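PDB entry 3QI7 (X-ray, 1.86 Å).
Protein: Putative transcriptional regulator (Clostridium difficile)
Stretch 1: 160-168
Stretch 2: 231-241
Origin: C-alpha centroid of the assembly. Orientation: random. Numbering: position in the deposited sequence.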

ATOM      1  N   ILE A 160      20.179  -8.839  -3.809  1.00 23.15           N
ATOM      2  CA  ILE A 160      20.793  -7.613  -4.381  1.00 22.71           C
ATOM      3  C   ILE A 160      19.811  -6.438  -4.161  1.00 21.79           C
ATOM      4  O   ILE A 160      18.660  -6.530  -4.562  1.00 21.15           O
ATOM      5  CB  ILE A 160      21.152  -7.774  -5.890  1.00 23.50           C
ATOM      6  CG1 ILE A 160      21.701  -9.173  -6.205  1.00 24.60           C
ATOM      7  CG2 ILE A 160      22.199  -6.706  -6.328  1.00 20.49           C
ATOM      8  CD1 ILE A 160      22.975  -9.645  -5.424  1.00 23.11           C
ATOM      9  N   HIS A 161      20.257  -5.376  -3.464  1.00 20.58           N
ATOM     10  CA  HIS A 161      19.465  -4.162  -3.202  1.00 18.80           C
ATOM     11  C   HIS A 161      20.007  -2.977  -3.989  1.00 23.76           C
ATOM     12  O   HIS A 161      21.205  -2.666  -3.872  1.00 24.86           O
ATOM     13  CB  HIS A 161      19.556  -3.835  -1.710  1.00 22.40           C
ATOM     14  CG  HIS A 161      18.693  -2.690  -1.275  1.00 21.01           C
ATOM     15  ND1 HIS A 161      19.061  -1.364  -1.453  1.00 22.02           N
ATOM     16  CD2 HIS A 161      17.511  -2.671  -0.616  1.00 21.38           C
ATOM     17  CE1 HIS A 161      18.117  -0.587  -0.943  1.00 23.21           C
ATOM     18  NE2 HIS A 161      17.164  -1.355  -0.435  1.00 26.20           N
ATOM     19  N   TYR A 162      19.143  -2.367  -4.815  1.00 22.52           N
ATOM     20  CA  TYR A 162      19.510  -1.252  -5.708  1.00 23.36           C
ATOM     21  C   TYR A 162      18.732   0.011  -5.294  1.00 23.15           C
ATOM     22  O   TYR A 162      17.515  -0.015  -5.185  1.00 24.23           O
ATOM     23  CB  TYR A 162      19.161  -1.591  -7.174  1.00 23.02           C
ATOM     24  CG  TYR A 162      20.031  -2.622  -7.829  1.00 21.64           C
ATOM     25  CD1 TYR A 162      21.322  -2.330  -8.181  1.00 20.52           C
ATOM     26  CD2 TYR A 162      19.535  -3.891  -8.143  1.00 21.79           C
ATOM     27  CE1 TYR A 162      22.128  -3.280  -8.780  1.00 28.79           C
ATOM     28  CE2 TYR A 162      20.321  -4.837  -8.745  1.00 31.98           C
ATOM     29  CZ  TYR A 162      21.630  -4.528  -9.073  1.00 28.07           C
ATOM     30  OH  TYR A 162      22.414  -5.479  -9.682  1.00 32.49           O
ATOM     31  N   ALA A 163      19.462   1.121  -5.124  1.00 26.14           N
ATOM     32  CA  ALA A 163      18.941   2.421  -4.687  1.00 24.44           C
ATOM     33  C   ALA A 163      20.059   3.435  -4.874  1.00 23.85           C
ATOM     34  O   ALA A 163      21.229   3.097  -4.683  1.00 26.82           O
ATOM     35  CB  ALA A 163      18.588   2.386  -3.198  1.00 22.82           C
ATOM     36  N   SER A 164      19.704   4.666  -5.236  1.00 26.85           N
ATOM     37  CA  SER A 164      20.673   5.769  -5.332  1.00 29.37           C
ATOM     38  C   SER A 164      20.991   6.322  -3.933  1.00 29.97           C
ATOM     39  O   SER A 164      20.224   6.122  -3.013  1.00 29.84           O
ATOM     40  CB  SER A 164      20.113   6.897  -6.199  1.00 31.84           C
ATOM     41  OG  SER A 164      19.162   7.685  -5.490  1.00 29.47           O
ATOM     42  N   THR A 165      22.080   7.077  -3.785  1.00 31.91           N
ATOM     43  CA  THR A 165      22.379   7.647  -2.466  1.00 33.97           C
ATOM     44  C   THR A 165      21.351   8.724  -2.075  1.00 35.61           C
ATOM     45  O   THR A 165      21.044   8.874  -0.879  1.00 34.58           O
ATOM     46  CB  THR A 165      23.830   8.111  -2.353  1.00 37.48           C
ATOM     47  OG1 THR A 165      24.144   9.035  -3.384  1.00 34.83           O
ATOM     48  CG2 THR A 165      24.768   6.915  -2.477  1.00 41.44           C
ATOM     49  N   ASP A 166      20.757   9.405  -3.073  1.00 31.44           N
ATOM     50  CA  ASP A 166      19.600  10.269  -2.822  1.00 32.15           C
ATOM     51  C   ASP A 166      18.381   9.499  -2.317  1.00 32.84           C
ATOM     52  O   ASP A 166      17.709   9.965  -1.383  1.00 32.40           O
ATOM     53  CB  ASP A 166      19.203  11.074  -4.048  1.00 32.15           C
ATOM     54  CG  ASP A 166      20.170  12.242  -4.349  1.00 34.66           C
ATOM     55  OD1 ASP A 166      21.052  12.571  -3.542  1.00 36.54           O
ATOM     56  OD2 ASP A 166      20.027  12.844  -5.408  1.00 38.89           O
ATOM     57  N   ASP A 167      18.087   8.342  -2.926  1.00 30.03           N
ATOM     58  CA  ASP A 167      17.018   7.449  -2.420  1.00 30.68           C
ATOM     59  C   ASP A 167      17.204   7.096  -0.943  1.00 28.05           C
ATOM     60  O   ASP A 167      16.230   7.041  -0.192  1.00 27.25           O
ATOM     61  CB  ASP A 167      16.923   6.113  -3.197  1.00 27.53           C
ATOM     62  CG  ASP A 167      16.468   6.271  -4.635  1.00 33.37           C
ATOM     63  OD1 ASP A 167      15.582   7.121  -4.943  1.00 36.94           O
ATOM     64  OD2 ASP A 167      16.977   5.490  -5.475  1.00 29.28           O
ATOM     65  N   LEU A 168      18.442   6.824  -0.547  1.00 28.99           N
ATOM     66  CA  LEU A 168      18.752   6.495   0.843  1.00 32.66           C
ATOM     67  C   LEU A 168      18.516   7.641   1.864  1.00 36.50           C
ATOM     68  O   LEU A 168      18.613   7.395   3.077  1.00 34.47           O
ATOM     69  CB  LEU A 168      20.184   5.946   0.961  1.00 34.15           C
ATOM     70  CG  LEU A 168      20.515   4.651   0.181  1.00 37.28           C
ATOM     71  CD1 LEU A 168      21.929   4.188   0.484  1.00 41.98           C
ATOM     72  CD2 LEU A 168      19.545   3.531   0.506  1.00 35.31           C
TER
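Stretch 2 (231-241) GVNEYMDEVIL

The contact between these two segments is a small, largely apolar packing of a loop and the first turns of a helix against a strand, joined at its polar margin by water rather than by direct hydrogen bonds. It illustrates a general principle: a contact can be apolar at its centre and still be joined at its edge by water.

Stretch 1 is already in an extended strand at Ile160, and the chain later enters a 3-10 segment at Asp167 that continues beyond Leu168. The turn is held by reciprocal bonds, Ser164 N donating to Asp167 OD2 and Asp167 N donating to Ser164 OG, both at 2.9 Å. These bonds hold the carboxylate close to Ser164.

Stretch 2 arrives as an extended residue, Gly231, and passes through Val232 and Asn233 into a helix that starts at Glu234 and continues beyond Leu241. Asn233 caps that helix, its OD1 accepting from Met236 N at 2.9 Å. The helix runs back against the strand direction, with an angle of 141° between their N-to-C directions and a closest approach of 10.0 Å between axes. The closest CA pair lies before the helix, Gly231 CA and Tyr162 CA at 4.8 Å; Tyr162 O comes within 3.6 Å of Gly231 CA.

Val232 points toward the strand and supplies much of the packing. Its CG1 lies 3.3 Å from Tyr162 O and 3.9 Å from both Ala163 CB and His161 CE1. Gly231 has no side chain, and the space a CB would need is already taken by Met236 CB. Met236, a selenomethionine, reaches from the first turn of the helix: its SE is 3.4 Å from Tyr162 O and 3.9 Å from Tyr162 CB, and its CE is 3.8 Å from Ala163 CA. One turn later, Ile240 CD1 makes a looser contact with Tyr162 CD2 at 4.5 Å. Amid these neighbours Tyr162 O is buried without a polar partner.

At the polar margin Asp167 points toward stretch 2, and its OD2 lies 3.5 Å from Val232 CG2 and 3.6 Å from Met236 CE. Asn233 ND2 is 4.2 Å from Asp167 OD2, and two waters link the side chains. One molecule donates to Asp167 OD1 at 2.6 Å and accepts from Asn233 ND2 at 2.8 Å; a second donates to Asp167 OD2 at 2.7 Å and accepts a weak bond from Asn233 ND2 at 3.2 Å. In the capping asparagine, OD1 caps its own helix, while ND2 reaches Asp167 through the waters.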

ATOM      1  N   GLY A 231      14.567  -3.462  -6.216  1.00 21.33           N
ATOM      2  CA  GLY A 231      14.776  -2.014  -6.397  1.00 20.20           C
ATOM      3  C   GLY A 231      13.719  -1.199  -5.670  1.00 21.88           C
ATOM      4  O   GLY A 231      12.723  -1.747  -5.130  1.00 19.09           O
ATOM      5  N   VAL A 232      13.909   0.119  -5.670  1.00 22.20           N
ATOM      6  CA  VAL A 232      13.186   0.977  -4.733  1.00 22.85           C
ATOM      7  C   VAL A 232      12.169   1.912  -5.368  1.00 24.44           C
ATOM      8  O   VAL A 232      11.505   2.652  -4.648  1.00 20.46           O
ATOM      9  CB  VAL A 232      14.153   1.732  -3.773  1.00 22.10           C
ATOM     10  CG1 VAL A 232      15.092   0.761  -3.042  1.00 22.47           C
ATOM     11  CG2 VAL A 232      14.950   2.823  -4.517  1.00 21.37           C
ATOM     12  N   ASN A 233      11.995   1.822  -6.697  1.00 23.19           N
ATOM     13  CA  ASN A 233      10.937   2.557  -7.405  1.00 24.55           C
ATOM     14  C   ASN A 233      10.462   1.794  -8.665  1.00 22.72           C
ATOM     15  O   ASN A 233      11.064   0.778  -9.081  1.00 21.91           O
ATOM     16  CB  ASN A 233      11.389   3.994  -7.758  1.00 24.29           C
ATOM     17  CG  ASN A 233      12.694   4.019  -8.548  1.00 27.32           C
ATOM     18  OD1 ASN A 233      12.801   3.387  -9.609  1.00 26.69           O
ATOM     19  ND2 ASN A 233      13.709   4.724  -8.020  1.00 27.60           N
ATOM     20  N   GLU A 234       9.386   2.295  -9.256  1.00 22.99           N
ATOM     21  CA  GLU A 234       8.712   1.579 -10.316  1.00 25.30           C
ATOM     22  C   GLU A 234       9.599   1.512 -11.550  1.00 24.99           C
ATOM     23  O   GLU A 234       9.513   0.559 -12.327  1.00 23.53           O
ATOM     24  CB  GLU A 234       7.401   2.272 -10.677  1.00 26.24           C
ATOM     25  CG  GLU A 234       6.348   2.234  -9.594  1.00 32.95           C
ATOM     26  CD  GLU A 234       5.085   3.011  -9.976  1.00 41.43           C
ATOM     27  OE1 GLU A 234       5.103   3.744 -10.998  1.00 44.93           O
ATOM     28  OE2 GLU A 234       4.070   2.861  -9.263  1.00 42.93           O
ATOM     29  N   TYR A 235      10.426   2.533 -11.747  1.00 24.27           N
ATOM     30  CA  TYR A 235      11.320   2.562 -12.917  1.00 26.06           C
ATOM     31  C   TYR A 235      12.344   1.413 -12.789  1.00 24.35           C
ATOM     32  O   TYR A 235      12.562   0.658 -13.738  1.00 22.66           O
ATOM     33  CB  TYR A 235      12.016   3.922 -13.070  1.00 26.94           C
ATOM     34  CG  TYR A 235      12.831   4.016 -14.350  1.00 29.53           C
ATOM     35  CD1 TYR A 235      12.227   4.358 -15.557  1.00 34.78           C
ATOM     36  CD2 TYR A 235      14.176   3.704 -14.362  1.00 34.63           C
ATOM     37  CE1 TYR A 235      12.961   4.408 -16.751  1.00 39.61           C
ATOM     38  CE2 TYR A 235      14.913   3.749 -15.548  1.00 37.37           C
ATOM     39  CZ  TYR A 235      14.295   4.100 -16.736  1.00 37.94           C
ATOM     40  OH  TYR A 235      15.036   4.144 -17.898  1.00 36.66           O
HETATM   41  N   MSE A 236      12.920   1.253 -11.597  1.00 22.66           N
HETATM   42  CA  MSE A 236      13.808   0.113 -11.316  1.00 21.66           C
HETATM   43  C   MSE A 236      13.071  -1.205 -11.447  1.00 23.18           C
HETATM   44  O   MSE A 236      13.647  -2.165 -12.003  1.00 23.73           O
HETATM   45  CB  MSE A 236      14.440   0.197  -9.904  1.00 22.84           C
HETATM   46  CG  MSE A 236      15.349   1.350  -9.738  1.00 25.15           C
HETATM   47 SE   MSE A 236      16.471   1.073  -8.219  0.75 20.58          SE
HETATM   48  CE  MSE A 236      17.129   2.881  -8.015  1.00 21.04           C
ATOM     49  N   ASP A 237      11.817  -1.260 -10.950  1.00 21.62           N
ATOM     50  CA  ASP A 237      11.026  -2.485 -10.994  1.00 21.36           C
ATOM     51  C   ASP A 237      10.879  -2.951 -12.447  1.00 21.90           C
ATOM     52  O   ASP A 237      10.983  -4.147 -12.751  1.00 21.58           O
ATOM     53  CB  ASP A 237       9.611  -2.299 -10.436  1.00 19.61           C
ATOM     54  CG  ASP A 237       9.581  -2.127  -8.922  1.00 22.16           C
ATOM     55  OD1 ASP A 237      10.484  -2.664  -8.228  1.00 22.83           O
ATOM     56  OD2 ASP A 237       8.638  -1.449  -8.471  1.00 21.43           O
ATOM     57  N   GLU A 238      10.631  -2.004 -13.325  1.00 21.92           N
ATOM     58  CA  GLU A 238      10.462  -2.314 -14.742  1.00 23.20           C
ATOM     59  C   GLU A 238      11.711  -2.961 -15.373  1.00 25.02           C
ATOM     60  O   GLU A 238      11.627  -4.005 -16.059  1.00 24.64           O
ATOM     61  CB  GLU A 238      10.065  -1.037 -15.515  1.00 25.84           C
ATOM     62  CG  GLU A 238       9.537  -1.366 -16.951  1.00 25.28           C
ATOM     63  CD  GLU A 238       9.086  -0.133 -17.766  1.00 42.93           C
ATOM     64  OE1 GLU A 238       9.810   0.900 -17.786  1.00 46.73           O
ATOM     65  OE2 GLU A 238       8.001  -0.202 -18.404  1.00 51.66           O
ATOM     66  N   VAL A 239      12.860  -2.325 -15.150  1.00 24.02           N
ATOM     67  CA  VAL A 239      14.159  -2.825 -15.638  1.00 23.73           C
ATOM     68  C   VAL A 239      14.441  -4.209 -15.033  1.00 24.22           C
ATOM     69  O   VAL A 239      14.823  -5.140 -15.754  1.00 21.39           O
ATOM     70  CB  VAL A 239      15.320  -1.862 -15.272  1.00 24.39           C
ATOM     71  CG1 VAL A 239      16.674  -2.514 -15.553  1.00 22.52           C
ATOM     72  CG2 VAL A 239      15.148  -0.494 -15.984  1.00 25.09           C
ATOM     73  N   ILE A 240      14.199  -4.353 -13.723  1.00 20.09           N
ATOM     74  CA  ILE A 240      14.468  -5.609 -12.994  1.00 21.66           C
ATOM     75  C   ILE A 240      13.588  -6.796 -13.418  1.00 21.41           C
ATOM     76  O   ILE A 240      14.085  -7.917 -13.560  1.00 20.18           O
ATOM     77  CB  ILE A 240      14.348  -5.392 -11.459  1.00 19.82           C
ATOM     78  CG1 ILE A 240      15.509  -4.534 -10.988  1.00 23.33           C
ATOM     79  CG2 ILE A 240      14.340  -6.723 -10.662  1.00 20.31           C
ATOM     80  CD1 ILE A 240      15.301  -3.884  -9.644  1.00 24.69           C
ATOM     81  N   LEU A 241      12.293  -6.549 -13.548  1.00 22.97           N
ATOM     82  CA  LEU A 241      11.349  -7.579 -13.987  1.00 21.71           C
ATOM     83  C   LEU A 241      11.606  -7.980 -15.450  1.00 23.62           C
ATOM     84  O   LEU A 241      11.580  -9.155 -15.787  1.00 23.79           O
ATOM     85  CB  LEU A 241       9.930  -7.082 -13.797  1.00 19.09           C
ATOM     86  CG  LEU A 241       9.401  -7.123 -12.355  1.00 20.50           C
ATOM     87  CD1 LEU A 241       8.057  -6.407 -12.252  1.00 18.06           C
ATOM     88  CD2 LEU A 241       9.316  -8.567 -11.812  1.00 23.15           C
TER
HETATM   89  O   HOH W   1      13.272   6.407  -5.827  1.00 31.96           O
HETATM   90  O   HOH W   2      16.648   6.030  -8.083  1.00 32.49           O